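Local coordinates for protein putative cell surface hydrolase (Lactobacillus plantarum, PDB 3LP5) that is probably a cell-surface hydrolase of the alpha/beta hydrolase class, though its substrate and the reaction it catalyses are not established, at residues Leu40-Asp45 / Ala81-Thr86. Residues are numbered along the deposited sequence; the frame is centred on the assembly and turned at random.
Sequences LTVQTD and AVWLNT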
ATOM      1  N   LEU A  40      -2.338  13.675   5.340  1.00 15.15           N
ATOM      2  CA  LEU A  40      -1.187  14.109   6.129  1.00 14.87           C
ATOM      3  C   LEU A  40      -0.000  14.125   5.196  1.00 16.28           C
ATOM      4  O   LEU A  40       0.201  13.174   4.388  1.00 15.69           O
ATOM      5  CB  LEU A  40      -0.882  13.146   7.276  1.00 13.65           C
ATOM      6  CG  LEU A  40      -1.660  13.178   8.581  1.00 14.92           C
ATOM      7  CD1 LEU A  40      -3.215  12.925   8.369  1.00 15.95           C
ATOM      8  CD2 LEU A  40      -1.028  12.131   9.610  1.00 11.69           C
ATOM      9  N   THR A  41       0.781  15.201   5.293  1.00 14.60           N
ATOM     10  CA  THR A  41       2.051  15.269   4.614  1.00 14.30           C
ATOM     11  C   THR A  41       3.128  15.448   5.666  1.00 12.95           C
ATOM     12  O   THR A  41       3.155  16.480   6.389  1.00 12.93           O
ATOM     13  CB  THR A  41       2.110  16.475   3.661  1.00 14.51           C
ATOM     14  OG1 THR A  41       1.047  16.326   2.737  1.00 17.30           O
ATOM     15  CG2 THR A  41       3.412  16.429   2.814  1.00 15.21           C
ATOM     16  N   VAL A  42       3.992  14.451   5.797  1.00 11.89           N
ATOM     17  CA  VAL A  42       5.056  14.551   6.800  1.00 12.06           C
ATOM     18  C   VAL A  42       6.194  15.313   6.196  1.00 12.11           C
ATOM     19  O   VAL A  42       6.739  14.879   5.163  1.00 12.17           O
ATOM     20  CB  VAL A  42       5.573  13.163   7.270  1.00 10.52           C
ATOM     21  CG1 VAL A  42       6.503  13.304   8.481  1.00 10.78           C
ATOM     22  CG2 VAL A  42       4.382  12.276   7.620  1.00 10.54           C
ATOM     23  N   GLN A  43       6.605  16.378   6.888  1.00 12.36           N
ATOM     24  CA  GLN A  43       7.751  17.245   6.497  1.00 14.73           C
ATOM     25  C   GLN A  43       9.113  16.632   6.775  1.00 15.06           C
ATOM     26  O   GLN A  43       9.225  15.666   7.533  1.00 15.83           O
ATOM     27  CB  GLN A  43       7.648  18.618   7.202  1.00 14.49           C
ATOM     28  CG  GLN A  43       6.283  19.283   7.058  1.00 18.68           C
ATOM     29  CD  GLN A  43       5.826  19.373   5.608  1.00 23.06           C
ATOM     30  OE1 GLN A  43       4.785  18.789   5.215  1.00 25.97           O
ATOM     31  NE2 GLN A  43       6.618  20.027   4.797  1.00 21.62           N
ATOM     32  N   THR A  44      10.161  17.179   6.180  1.00 14.92           N
ATOM     33  CA  THR A  44      11.442  16.501   6.269  1.00 16.66           C
ATOM     34  C   THR A  44      12.086  16.563   7.665  1.00 18.09           C
ATOM     35  O   THR A  44      13.087  15.867   7.919  1.00 19.31           O
ATOM     36  CB  THR A  44      12.434  17.014   5.233  1.00 17.46           C
ATOM     37  OG1 THR A  44      12.676  18.385   5.509  1.00 17.47           O
ATOM     38  CG2 THR A  44      11.893  16.837   3.796  1.00 14.40           C
ATOM     39  N   ASP A  45      11.526  17.388   8.552  1.00 18.67           N
ATOM     40  CA  ASP A  45      11.946  17.435   9.941  1.00 19.76           C
ATOM     41  C   ASP A  45      10.968  16.641  10.833  1.00 20.01           C
ATOM     42  O   ASP A  45      11.104  16.656  12.047  1.00 20.81           O
ATOM     43  CB  ASP A  45      12.101  18.911  10.419  1.00 21.06           C
ATOM     44  CG  ASP A  45      10.761  19.686  10.418  1.00 23.51           C
ATOM     45  OD1 ASP A  45       9.738  19.122   9.990  1.00 25.54           O
ATOM     46  OD2 ASP A  45      10.698  20.869  10.861  1.00 24.90           O
ATOM     47  N   ALA A  81       9.760   5.300   6.290  1.00 10.84           N
ATOM     48  CA  ALA A  81       9.192   4.344   7.262  1.00 11.44           C
ATOM     49  C   ALA A  81       9.149   4.913   8.664  1.00 11.48           C
ATOM     50  O   ALA A  81       8.187   4.701   9.345  1.00 10.00           O
ATOM     51  CB  ALA A  81       9.928   3.017   7.223  1.00  9.09           C
ATOM     52  N   VAL A  82      10.152   5.719   9.039  1.00 11.72           N
ATOM     53  CA  VAL A  82      10.125   6.466  10.285  1.00 11.47           C
ATOM     54  C   VAL A  82       9.093   7.542  10.260  1.00 11.31           C
ATOM     55  O   VAL A  82       8.372   7.703  11.224  1.00 12.59           O
ATOM     56  CB  VAL A  82      11.464   7.080  10.564  1.00 12.72           C
ATOM     57  CG1 VAL A  82      11.413   7.956  11.830  1.00 12.74           C
ATOM     58  CG2 VAL A  82      12.558   5.953  10.671  1.00 12.98           C
ATOM     59  N   TRP A  83       9.028   8.337   9.187  1.00 10.39           N
ATOM     60  CA  TRP A  83       7.955   9.312   9.067  1.00  8.38           C
ATOM     61  C   TRP A  83       6.542   8.690   9.117  1.00  9.45           C
ATOM     62  O   TRP A  83       5.590   9.267   9.709  1.00  9.57           O
ATOM     63  CB  TRP A  83       8.142  10.140   7.763  1.00  6.97           C
ATOM     64  CG  TRP A  83       9.389  11.047   7.813  1.00  9.52           C
ATOM     65  CD1 TRP A  83       9.866  11.714   8.887  1.00  9.83           C
ATOM     66  CD2 TRP A  83      10.236  11.402   6.697  1.00 12.59           C
ATOM     67  NE1 TRP A  83      11.033  12.426   8.537  1.00 11.54           N
ATOM     68  CE2 TRP A  83      11.261  12.255   7.192  1.00 13.24           C
ATOM     69  CE3 TRP A  83      10.215  11.095   5.311  1.00  8.71           C
ATOM     70  CZ2 TRP A  83      12.288  12.758   6.354  1.00 12.31           C
ATOM     71  CZ3 TRP A  83      11.258  11.570   4.490  1.00  8.00           C
ATOM     72  CH2 TRP A  83      12.249  12.422   4.997  1.00  7.15           C
ATOM     73  N   LEU A  84       6.375   7.528   8.484  1.00 10.08           N
ATOM     74  CA  LEU A  84       5.068   6.822   8.536  1.00 11.00           C
ATOM     75  C   LEU A  84       4.691   6.482   9.970  1.00 10.83           C
ATOM     76  O   LEU A  84       3.536   6.649  10.417  1.00 11.97           O
ATOM     77  CB  LEU A  84       5.120   5.511   7.720  1.00 10.53           C
ATOM     78  CG  LEU A  84       3.793   4.668   7.718  1.00 10.92           C
ATOM     79  CD1 LEU A  84       2.518   5.508   7.426  1.00 10.55           C
ATOM     80  CD2 LEU A  84       3.871   3.559   6.676  1.00  9.99           C
ATOM     81  N   ASN A  85       5.664   5.973  10.711  1.00 11.05           N
ATOM     82  CA  ASN A  85       5.471   5.672  12.124  1.00 11.63           C
ATOM     83  C   ASN A  85       5.180   6.971  12.899  1.00 11.99           C
ATOM     84  O   ASN A  85       4.281   6.996  13.774  1.00 12.62           O
ATOM     85  CB  ASN A  85       6.756   5.030  12.632  1.00 10.31           C
ATOM     86  CG  ASN A  85       6.605   4.411  14.010  1.00 12.56           C
ATOM     87  OD1 ASN A  85       5.496   4.125  14.486  1.00  9.62           O
ATOM     88  ND2 ASN A  85       7.725   4.237  14.669  1.00 14.53           N
ATOM     89  N   THR A  86       5.883   8.067  12.553  1.00 11.57           N
ATOM     90  CA  THR A  86       5.539   9.348  13.180  1.00 12.64           C
ATOM     91  C   THR A  86       4.083   9.732  12.924  1.00 11.74           C
ATOM     92  O   THR A  86       3.425  10.178  13.802  1.00 12.17           O
ATOM     93  CB  THR A  86       6.474  10.485  12.666  1.00 14.02           C
ATOM     94  OG1 THR A  86       7.809  10.095  12.969  1.00 14.21           O
ATOM     95  CG2 THR A  86       6.181  11.850  13.349  1.00 14.48           C
TER
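Val42, at the end of strand 37-42, comes closest to helix 74-92 at Trp83, where the two CA atoms lie 6.4 Å apart. The protein has an alpha/beta hydrolase fold, and the contact shows how helix 74-92 is laid on the sheet here: Val42 meets Trp83, and the loop leaving the strand adds its backbone carbonyls. Strand 37-42 pairs with strand 62-67, whose Phe67 touches both Val42 and Trp83, while Leu84, whose CB points away from residues 40-45, packs on Ile111 and Phe115 of helix 107-118. A bound sodium ion lies about 4 Å from the side chain of Trp83.

The apolar part of the contact is carried largely by one methyl group. CG1 of Val42 stands anti to its own backbone N (chi1 -170°) and is thereby carried to the root of the indole, 3.6 Å from Trp83 CB and 3.7 Å from Trp83 CG. It meets the ring obliquely, while the other methyl, CG2, lies near the backbone O of Trp83. From there the indole reaches along the loop that follows the strand. The carbonyl O of Gln43 sits over one face of the ring, displaced toward its rim and 3.8 Å from Trp83 NE1, so the bicycle lies against peptide groups as well as a methyl. Replacing Trp83 by an alanine would probably leave the carbonyls of Gln43 and Thr44 without the indole beside them and strip Val42 CG1 of its ring contacts, though not of CB.

One turn further along the helix, Thr86 OG1 bonds back to Val82 O (3.0 Å), which also accepts from Thr86 N. At the far end of the indole, CZ2 of Trp83 comes 3.6 Å from Thr44 O and 3.8 Å from Thr44 CA.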